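DNA processing protein DprA (Streptococcus pneumoniae, PDB 3UQZ) binds single-stranded DNA cooperatively, protects it from nucleases and helps load the RecA recombinase onto it during natural transformation. Local coordinates at residues Leu16-Ile21 / Ile88-Val93; Ile162-Thr167 / Pro206-Ile211; Glu7-Lys12 / Pro92-Tyr97. One frame throughout, in Å; residues are numbered along the deposited sequence.

Interaction 1: Leu16-Ile21 / Ile88-Val93; sequences LTNQQI and IYDAPV
At the N-terminal end of helix 18-28, in the sterile-alpha-motif-like part of the chain, Asn18 grips the loop that leads into strand 94-99 of the Rossmann-like part, through two backbone groups and one carboxylate. Its CG is anti to the backbone N (chi1 -168°), which sends the amide straight at Asp90-Val93, and both ends of the amide are used. Asn18 OD1 takes the N-H of Val93 at 2.8 Å, in the carbonyl plane and on a lone pair. Asn18 ND2 splits its two donors: one goes to Ala91 O at 2.8 Å, nearly in the amide plane, the other to Asp90 OD1 at 3.0 Å. That oxygen is met from above its carboxylate, whose plane stands 74° from the amide. Three bonds thus fix the amide's rotation.

Beside it, Gln19 bends at chi2 and its NE2 comes obliquely to Tyr89, a residue of the type II turn Ile88-Ala91, although amide and ring planes are only 12° apart. A water bridges Gln19 NE2 and Asp90 N, both donors. Thr17 and Gln20 close the helix end as a capping box. Further along, the contact becomes apolar, with Ile21 CG2 lying 3.8 Å from Val93 CG1.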
loop_
_atom_site.group_PDB
_atom_site.type_symbol
_atom_site.label_atom_id
_atom_site.label_comp_id
_atom_site.label_asym_id
_atom_site.label_seq_id
_atom_site.Cartn_x
_atom_site.Cartn_y
_atom_site.Cartn_z
ATOM N N LEU A 16 -22.774 -29.543 23.324
ATOM C CA LEU A 16 -22.591 -29.612 21.875
ATOM C C LEU A 16 -21.984 -28.317 21.340
ATOM O O LEU A 16 -22.415 -27.225 21.729
ATOM C CB LEU A 16 -23.925 -29.943 21.182
ATOM C CG LEU A 16 -24.121 -31.382 20.645
ATOM C CD1 LEU A 16 -23.572 -32.441 21.599
ATOM C CD2 LEU A 16 -25.588 -31.650 20.310
ATOM N N THR A 17 -20.955 -28.437 20.476
ATOM C CA THR A 17 -20.299 -27.281 19.855
ATOM C C THR A 17 -21.180 -26.768 18.724
ATOM O O THR A 17 -22.032 -27.504 18.220
ATOM C CB THR A 17 -18.901 -27.624 19.306
ATOM O OG1 THR A 17 -19.033 -28.530 18.217
ATOM C CG2 THR A 17 -17.965 -28.168 20.357
ATOM N N ASN A 18 -20.945 -25.518 18.303
ATOM C CA ASN A 18 -21.659 -24.888 17.196
ATOM C C ASN A 18 -21.574 -25.734 15.924
ATOM O O ASN A 18 -22.591 -25.912 15.254
ATOM C CB ASN A 18 -21.093 -23.509 16.948
ATOM C CG ASN A 18 -21.941 -22.701 16.036
ATOM O OD1 ASN A 18 -22.851 -22.010 16.485
ATOM N ND2 ASN A 18 -21.668 -22.781 14.735
ATOM N N GLN A 19 -20.369 -26.264 15.599
ATOM C CA GLN A 19 -20.197 -27.134 14.431
ATOM C C GLN A 19 -21.037 -28.405 14.576
ATOM O O GLN A 19 -21.670 -28.819 13.601
ATOM C CB GLN A 19 -18.722 -27.493 14.192
ATOM C CG GLN A 19 -18.101 -26.814 12.974
ATOM C CD GLN A 19 -18.857 -27.006 11.674
ATOM O OE1 GLN A 19 -19.447 -28.062 11.398
ATOM N NE2 GLN A 19 -18.833 -25.983 10.834
ATOM N N GLN A 20 -21.070 -29.000 15.798
ATOM C CA GLN A 20 -21.858 -30.205 16.068
ATOM C C GLN A 20 -23.358 -29.963 15.862
ATOM O O GLN A 20 -24.013 -30.800 15.234
ATOM C CB GLN A 20 -21.559 -30.773 17.464
ATOM C CG GLN A 20 -20.200 -31.462 17.543
ATOM C CD GLN A 20 -19.723 -31.736 18.953
ATOM O OE1 GLN A 20 -20.177 -31.134 19.943
ATOM N NE2 GLN A 20 -18.750 -32.631 19.059
ATOM N N ILE A 21 -23.888 -28.799 16.330
ATOM C CA ILE A 21 -25.305 -28.425 16.154
ATOM C C ILE A 21 -25.611 -28.156 14.669
ATOM O O ILE A 21 -26.681 -28.532 14.186
ATOM C CB ILE A 21 -25.746 -27.284 17.111
ATOM C CG1 ILE A 21 -25.575 -27.726 18.587
ATOM C CG2 ILE A 21 -27.199 -26.839 16.830
ATOM C CD1 ILE A 21 -25.256 -26.692 19.516
ATOM N N ILE A 88 -20.379 -18.714 5.755
ATOM C CA ILE A 88 -19.079 -18.916 6.396
ATOM C C ILE A 88 -18.948 -20.294 7.008
ATOM O O ILE A 88 -19.949 -20.957 7.297
ATOM C CB ILE A 88 -18.701 -17.796 7.409
ATOM C CG1 ILE A 88 -19.627 -17.784 8.647
ATOM C CG2 ILE A 88 -18.620 -16.436 6.739
ATOM C CD1 ILE A 88 -18.968 -17.483 9.927
ATOM N N TYR A 89 -17.708 -20.726 7.219
ATOM C CA TYR A 89 -17.451 -21.984 7.894
ATOM C C TYR A 89 -17.748 -21.724 9.386
ATOM O O TYR A 89 -17.332 -20.688 9.925
ATOM C CB TYR A 89 -15.990 -22.435 7.680
ATOM C CG TYR A 89 -15.583 -23.571 8.592
ATOM C CD1 TYR A 89 -16.123 -24.847 8.434
ATOM C CD2 TYR A 89 -14.701 -23.361 9.646
ATOM C CE1 TYR A 89 -15.786 -25.886 9.298
ATOM C CE2 TYR A 89 -14.360 -24.392 10.519
ATOM C CZ TYR A 89 -14.903 -25.654 10.339
ATOM O OH TYR A 89 -14.565 -26.681 11.187
ATOM N N ASP A 90 -18.492 -22.640 10.030
ATOM C CA ASP A 90 -18.878 -22.546 11.446
ATOM C C ASP A 90 -19.775 -21.325 11.732
ATOM O O ASP A 90 -19.595 -20.631 12.731
ATOM C CB ASP A 90 -17.645 -22.639 12.385
ATOM C CG ASP A 90 -17.940 -23.031 13.819
ATOM O OD1 ASP A 90 -18.917 -23.760 14.042
ATOM O OD2 ASP A 90 -17.177 -22.616 14.719
ATOM N N ALA A 91 -20.757 -21.076 10.844
ATOM C CA ALA A 91 -21.711 -19.978 10.985
ATOM C C ALA A 91 -22.430 -20.067 12.349
ATOM O O ALA A 91 -22.791 -21.171 12.756
ATOM C CB ALA A 91 -22.723 -20.028 9.858
ATOM N N PRO A 92 -22.580 -18.953 13.110
ATOM C CA PRO A 92 -23.269 -19.043 14.417
ATOM C C PRO A 92 -24.646 -19.657 14.265
ATOM O O PRO A 92 -25.423 -19.277 13.395
ATOM C CB PRO A 92 -23.339 -17.590 14.912
ATOM C CG PRO A 92 -23.065 -16.766 13.735
ATOM C CD PRO A 92 -22.187 -17.563 12.810
ATOM N N VAL A 93 -24.897 -20.686 15.050
ATOM C CA VAL A 93 -26.146 -21.434 15.008
ATOM C C VAL A 93 -27.314 -20.695 15.709
ATOM O O VAL A 93 -28.460 -20.796 15.267
ATOM C CB VAL A 93 -25.877 -22.879 15.477
ATOM C CG1 VAL A 93 -26.333 -23.147 16.906
ATOM C CG2 VAL A 93 -26.416 -23.884 14.491
HETATM O O HOH W 1 -17.812 -24.332 16.984
HETATM O O HOH W 2 -19.426 -25.002 8.478
#

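Interaction 2: Ile162-Thr167 / Pro206-Ile211; sequences IAVIGT and PARNRI
Helix 204-215 packs on the Rossmann-like sheet of the DprA core at strand 161-164 and the residues that follow it, and Arg208 is the side chain that leans across. Its CB points at the other segment, with Arg208 CB 3.9 Å from Ile165 O. CG is anti to the backbone N (chi1 -178°), which carries the next methylene further in: Arg208 CG lies among the carbonyl oxygens of Val164 and Ile165 and 3.7 Å from Val164 CG1. The chain then bends at chi2 and again at chi3, so that it runs past the carbonyl of Val164 instead of reaching straight out. CD runs alongside that carbonyl. Beyond it, NE and NH1 pass the same oxygen; Val164 O lies at the edge of the guanidinium and in its plane, 3.7 Å from Arg208 NH1. At the tip, NH2 comes close to the like-charged Arg115.

One turn further along the helix, Ile211 fills in beside the arginine. Ile211 CG2, anti to the backbone N, packs 3.9 Å from Val164 CG1, so this one valine methyl touches both helix residues.

Polar atoms meet across this junction without bonding. The aliphatic half of a buried arginine does the packing, while the nearby carbonyl oxygens of Val164 and Ile165 may partly offset its positive charge.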
loop_
_atom_site.group_PDB
_atom_site.type_symbol
_atom_site.label_atom_id
_atom_site.label_comp_id
_atom_site.label_asym_id
_atom_site.label_seq_id
_atom_site.Cartn_x
_atom_site.Cartn_y
_atom_site.Cartn_z
ATOM N N ILE A 162 -23.594 -1.827 14.020
ATOM C CA ILE A 162 -23.852 -3.138 14.633
ATOM C C ILE A 162 -22.617 -3.507 15.450
ATOM O O ILE A 162 -21.505 -3.453 14.925
ATOM C CB ILE A 162 -24.212 -4.273 13.619
ATOM C CG1 ILE A 162 -25.500 -3.965 12.839
ATOM C CG2 ILE A 162 -24.314 -5.649 14.323
ATOM C CD1 ILE A 162 -25.745 -4.869 11.638
ATOM N N ALA A 163 -22.807 -3.885 16.726
ATOM C CA ALA A 163 -21.732 -4.363 17.603
ATOM C C ALA A 163 -21.874 -5.873 17.833
ATOM O O ALA A 163 -22.978 -6.361 18.096
ATOM C CB ALA A 163 -21.747 -3.635 18.928
ATOM N N VAL A 164 -20.766 -6.615 17.694
ATOM C CA VAL A 164 -20.716 -8.068 17.940
ATOM C C VAL A 164 -19.812 -8.225 19.182
ATOM O O VAL A 164 -18.636 -7.871 19.133
ATOM C CB VAL A 164 -20.232 -8.878 16.694
ATOM C CG1 VAL A 164 -20.340 -10.382 16.918
ATOM C CG2 VAL A 164 -21.019 -8.477 15.449
ATOM N N ILE A 165 -20.386 -8.625 20.316
ATOM C CA ILE A 165 -19.631 -8.721 21.569
ATOM C C ILE A 165 -19.106 -10.124 21.906
ATOM O O ILE A 165 -19.516 -11.116 21.290
ATOM C CB ILE A 165 -20.402 -8.057 22.744
ATOM C CG1 ILE A 165 -21.795 -8.696 22.959
ATOM C CG2 ILE A 165 -20.480 -6.533 22.544
ATOM C CD1 ILE A 165 -22.523 -8.291 24.252
ATOM N N GLY A 166 -18.174 -10.176 22.858
ATOM C CA GLY A 166 -17.573 -11.411 23.360
ATOM C C GLY A 166 -17.980 -11.760 24.781
ATOM O O GLY A 166 -17.269 -12.481 25.480
ATOM N N THR A 167 -19.123 -11.216 25.235
ATOM C CA THR A 167 -19.704 -11.421 26.570
ATOM C C THR A 167 -21.238 -11.559 26.430
ATOM O O THR A 167 -21.766 -11.479 25.307
ATOM C CB THR A 167 -19.417 -10.207 27.474
ATOM O OG1 THR A 167 -20.207 -9.096 27.054
ATOM C CG2 THR A 167 -17.952 -9.839 27.558
ATOM N N PRO A 206 -11.602 -14.043 19.233
ATOM C CA PRO A 206 -11.391 -14.547 17.860
ATOM C C PRO A 206 -12.673 -15.145 17.272
ATOM O O PRO A 206 -12.911 -14.997 16.074
ATOM C CB PRO A 206 -10.332 -15.639 18.043
ATOM C CG PRO A 206 -9.661 -15.305 19.306
ATOM C CD PRO A 206 -10.720 -14.749 20.189
ATOM N N ALA A 207 -13.509 -15.784 18.124
ATOM C CA ALA A 207 -14.790 -16.397 17.750
ATOM C C ALA A 207 -15.802 -15.342 17.241
ATOM O O ALA A 207 -16.417 -15.520 16.194
ATOM C CB ALA A 207 -15.359 -17.172 18.934
ATOM N N ARG A 208 -15.939 -14.252 17.991
ATOM C CA ARG A 208 -16.766 -13.066 17.748
ATOM C C ARG A 208 -16.339 -12.421 16.404
ATOM O O ARG A 208 -17.204 -12.002 15.630
ATOM C CB ARG A 208 -16.518 -12.107 18.932
ATOM C CG ARG A 208 -17.264 -10.808 18.979
ATOM C CD ARG A 208 -16.491 -9.574 18.518
ATOM N NE ARG A 208 -15.056 -9.603 18.779
ATOM C CZ ARG A 208 -14.410 -8.689 19.481
ATOM N NH1 ARG A 208 -15.065 -7.682 20.032
ATOM N NH2 ARG A 208 -13.100 -8.779 19.648
ATOM N N ASN A 209 -15.012 -12.373 16.124
ATOM C CA ASN A 209 -14.444 -11.792 14.902
ATOM C C ASN A 209 -14.910 -12.458 13.611
ATOM O O ASN A 209 -15.060 -11.778 12.589
ATOM C CB ASN A 209 -12.927 -11.743 14.963
ATOM C CG ASN A 209 -12.382 -10.773 15.973
ATOM O OD1 ASN A 209 -12.963 -9.721 16.267
ATOM N ND2 ASN A 209 -11.221 -11.093 16.503
ATOM N N ARG A 210 -15.131 -13.779 13.663
ATOM C CA ARG A 210 -15.631 -14.610 12.564
ATOM C C ARG A 210 -17.017 -14.089 12.103
ATOM O O ARG A 210 -17.268 -14.018 10.897
ATOM C CB ARG A 210 -15.651 -16.084 13.018
ATOM C CG ARG A 210 -16.889 -16.902 12.642
ATOM C CD ARG A 210 -17.009 -18.231 13.374
ATOM N NE ARG A 210 -17.280 -18.007 14.792
ATOM C CZ ARG A 210 -18.374 -18.409 15.427
ATOM N NH1 ARG A 210 -19.306 -19.098 14.786
ATOM N NH2 ARG A 210 -18.535 -18.138 16.712
ATOM N N ILE A 211 -17.877 -13.666 13.073
ATOM C CA ILE A 211 -19.220 -13.107 12.846
ATOM C C ILE A 211 -19.109 -11.699 12.239
ATOM O O ILE A 211 -19.817 -11.416 11.271
ATOM C CB ILE A 211 -20.095 -13.134 14.137
ATOM C CG1 ILE A 211 -20.169 -14.552 14.733
ATOM C CG2 ILE A 211 -21.508 -12.553 13.879
ATOM C CD1 ILE A 211 -20.640 -14.625 16.191
#

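Interaction 3: Glu7-Lys12 / Pro92-Tyr97; sequences EIYKLK and PVLLFY
Helix 5-13 of the sterile-alpha-motif-like part lies across the start of strand 94-99 of the Rossmann-like part, the two short axes 9.8 Å apart at their closest and at 107° to each other. Ile8 makes the first contact. Ile8 CG2, anti to the backbone N, is directed at the point where loop turns into strand, 3.5 Å from Val93 CG1 and 3.8 Å from Leu94 CB. Ile8 also touches Ser75 of the neighbouring strand 73-75, so the helix rests on the sheet's edge.

Tyr9 comes next and carries the aromatic part of the interface. CG is anti to the backbone N (chi1 -171°), which turns the ring toward Phe96. Phe96 points its rim at one face of that ring, a T-shaped pair with planes at 83° and centroids 5.3 Å apart. The leading atom is Phe96 CZ, which stands 3.7 Å from Tyr9 CD1, off the ring centre toward the rim. Leu94 CD2 fits against Tyr9 CB at 3.8 Å. The tyrosine OH is hydrogen-bonded to Glu67.

One turn after Ile8, Lys12 stretches toward Val93 and Leu94, its chain extended beyond CG. Lys12 NZ arrives 3.9 Å from Leu94 O and forms a weak, long ion pair with Glu193.

Apart from that ammonium, what crosses here is hydrocarbon and ring. The two parts of the chain therefore meet through shape and burial, with one positive charge set beside the apolar contacts and Glu193 as its distant counter-charge.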
loop_
_atom_site.group_PDB
_atom_site.type_symbol
_atom_site.label_atom_id
_atom_site.label_comp_id
_atom_site.label_asym_id
_atom_site.label_seq_id
_atom_site.Cartn_x
_atom_site.Cartn_y
_atom_site.Cartn_z
ATOM N N GLU A 7 -34.306 -25.298 22.109
ATOM C CA GLU A 7 -33.630 -26.591 22.068
ATOM C C GLU A 7 -32.206 -26.450 21.580
ATOM O O GLU A 7 -31.317 -27.092 22.147
ATOM C CB GLU A 7 -34.421 -27.629 21.270
ATOM C CG GLU A 7 -35.729 -28.040 21.927
ATOM C CD GLU A 7 -35.625 -28.859 23.199
ATOM O OE1 GLU A 7 -34.543 -29.432 23.467
ATOM O OE2 GLU A 7 -36.643 -28.936 23.924
ATOM N N ILE A 8 -31.971 -25.544 20.598
ATOM C CA ILE A 8 -30.631 -25.229 20.089
ATOM C C ILE A 8 -29.764 -24.754 21.274
ATOM O O ILE A 8 -28.679 -25.299 21.492
ATOM C CB ILE A 8 -30.681 -24.202 18.919
ATOM C CG1 ILE A 8 -31.260 -24.850 17.628
ATOM C CG2 ILE A 8 -29.305 -23.625 18.659
ATOM C CD1 ILE A 8 -31.707 -23.877 16.509
ATOM N N TYR A 9 -30.291 -23.807 22.081
ATOM C CA TYR A 9 -29.630 -23.303 23.288
ATOM C C TYR A 9 -29.391 -24.434 24.283
ATOM O O TYR A 9 -28.280 -24.543 24.812
ATOM C CB TYR A 9 -30.452 -22.172 23.936
ATOM C CG TYR A 9 -29.733 -21.454 25.060
ATOM C CD1 TYR A 9 -28.472 -20.897 24.864
ATOM C CD2 TYR A 9 -30.325 -21.307 26.314
ATOM C CE1 TYR A 9 -27.804 -20.237 25.895
ATOM C CE2 TYR A 9 -29.669 -20.641 27.350
ATOM C CZ TYR A 9 -28.409 -20.108 27.133
ATOM O OH TYR A 9 -27.753 -19.450 28.143
ATOM N N LYS A 10 -30.420 -25.301 24.503
ATOM C CA LYS A 10 -30.333 -26.461 25.396
ATOM C C LYS A 10 -29.235 -27.455 24.948
ATOM O O LYS A 10 -28.558 -28.024 25.809
ATOM C CB LYS A 10 -31.701 -27.139 25.557
ATOM C CG LYS A 10 -31.795 -28.052 26.772
ATOM C CD LYS A 10 -33.188 -28.622 26.939
ATOM C CE LYS A 10 -33.227 -29.680 28.014
ATOM N NZ LYS A 10 -34.547 -30.342 28.070
ATOM N N LEU A 11 -29.024 -27.619 23.616
ATOM C CA LEU A 11 -27.969 -28.485 23.056
ATOM C C LEU A 11 -26.573 -27.910 23.328
ATOM O O LEU A 11 -25.654 -28.662 23.639
ATOM C CB LEU A 11 -28.169 -28.744 21.547
ATOM C CG LEU A 11 -29.403 -29.558 21.121
ATOM C CD1 LEU A 11 -29.526 -29.598 19.626
ATOM C CD2 LEU A 11 -29.344 -30.975 21.637
ATOM N N LYS A 12 -26.425 -26.574 23.240
ATOM C CA LYS A 12 -25.180 -25.857 23.543
ATOM C C LYS A 12 -24.853 -26.045 25.034
ATOM O O LYS A 12 -23.706 -26.323 25.380
ATOM C CB LYS A 12 -25.312 -24.355 23.214
ATOM C CG LYS A 12 -24.748 -23.979 21.850
ATOM C CD LYS A 12 -24.834 -22.498 21.531
ATOM C CE LYS A 12 -23.801 -22.136 20.490
ATOM N NZ LYS A 12 -24.134 -20.876 19.800
ATOM N N PRO A 92 -22.580 -18.953 13.110
ATOM C CA PRO A 92 -23.269 -19.043 14.417
ATOM C C PRO A 92 -24.646 -19.657 14.265
ATOM O O PRO A 92 -25.423 -19.277 13.395
ATOM C CB PRO A 92 -23.339 -17.590 14.912
ATOM C CG PRO A 92 -23.065 -16.766 13.735
ATOM C CD PRO A 92 -22.187 -17.563 12.810
ATOM N N VAL A 93 -24.897 -20.686 15.050
ATOM C CA VAL A 93 -26.146 -21.434 15.008
ATOM C C VAL A 93 -27.314 -20.695 15.709
ATOM O O VAL A 93 -28.460 -20.796 15.267
ATOM C CB VAL A 93 -25.877 -22.879 15.477
ATOM C CG1 VAL A 93 -26.333 -23.147 16.906
ATOM C CG2 VAL A 93 -26.416 -23.884 14.491
ATOM N N LEU A 94 -27.000 -19.901 16.750
ATOM C CA LEU A 94 -27.961 -19.118 17.523
ATOM C C LEU A 94 -27.297 -17.808 17.974
ATOM O O LEU A 94 -26.166 -17.835 18.456
ATOM C CB LEU A 94 -28.461 -19.941 18.741
ATOM C CG LEU A 94 -29.441 -19.279 19.733
ATOM C CD1 LEU A 94 -30.857 -19.291 19.212
ATOM C CD2 LEU A 94 -29.392 -19.966 21.079
ATOM N N LEU A 95 -28.001 -16.675 17.800
ATOM C CA LEU A 95 -27.536 -15.339 18.193
ATOM C C LEU A 95 -28.576 -14.607 19.021
ATOM O O LEU A 95 -29.727 -14.477 18.599
ATOM C CB LEU A 95 -27.152 -14.447 16.976
ATOM C CG LEU A 95 -25.852 -14.772 16.222
ATOM C CD1 LEU A 95 -25.829 -14.103 14.867
ATOM C CD2 LEU A 95 -24.632 -14.375 17.022
ATOM N N PHE A 96 -28.157 -14.114 20.192
ATOM C CA PHE A 96 -28.973 -13.296 21.078
ATOM C C PHE A 96 -28.717 -11.859 20.681
ATOM O O PHE A 96 -27.609 -11.540 20.245
ATOM C CB PHE A 96 -28.594 -13.502 22.539
ATOM C CG PHE A 96 -28.903 -14.881 23.047
ATOM C CD1 PHE A 96 -30.173 -15.197 23.515
ATOM C CD2 PHE A 96 -27.923 -15.864 23.072
ATOM C CE1 PHE A 96 -30.454 -16.477 24.002
ATOM C CE2 PHE A 96 -28.207 -17.142 23.549
ATOM C CZ PHE A 96 -29.467 -17.436 24.022
ATOM N N TYR A 97 -29.735 -10.999 20.797
ATOM C CA TYR A 97 -29.617 -9.608 20.394
ATOM C C TYR A 97 -30.318 -8.640 21.329
ATOM O O TYR A 97 -31.183 -9.015 22.121
ATOM C CB TYR A 97 -30.078 -9.417 18.937
ATOM C CG TYR A 97 -31.572 -9.509 18.734
ATOM C CD1 TYR A 97 -32.374 -8.371 18.766
ATOM C CD2 TYR A 97 -32.183 -10.734 18.472
ATOM C CE1 TYR A 97 -33.749 -8.451 18.582
ATOM C CE2 TYR A 97 -33.562 -10.827 18.285
ATOM C CZ TYR A 97 -34.340 -9.682 18.339
ATOM O OH TYR A 97 -35.694 -9.769 18.126
#

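In the fold
Interactions 1 and 3 form one continuous junction, their centres about 10 Å apart: they share Pro92 and Val93, and consecutive helices 5-13 and 18-28 reach the same loop and strand start. Together they seat the sterile-alpha-motif-like part on strand 94-99 and the loop before it, near the edge of the Rossmann-like sheet. Interaction 2 lies deeper, its centre about 4 Å from the centre of the chain and about 14 to 15 Å from the centres of the other two, and comes later in the chain. Helix 204-215 connects it to them: Arg210 NH1 is 2.6 Å from Asp90 O, a probable hydrogen bond, while Ile211 packs on Pro92 and Leu95. The interdomain seam is thus continuous with the core packing.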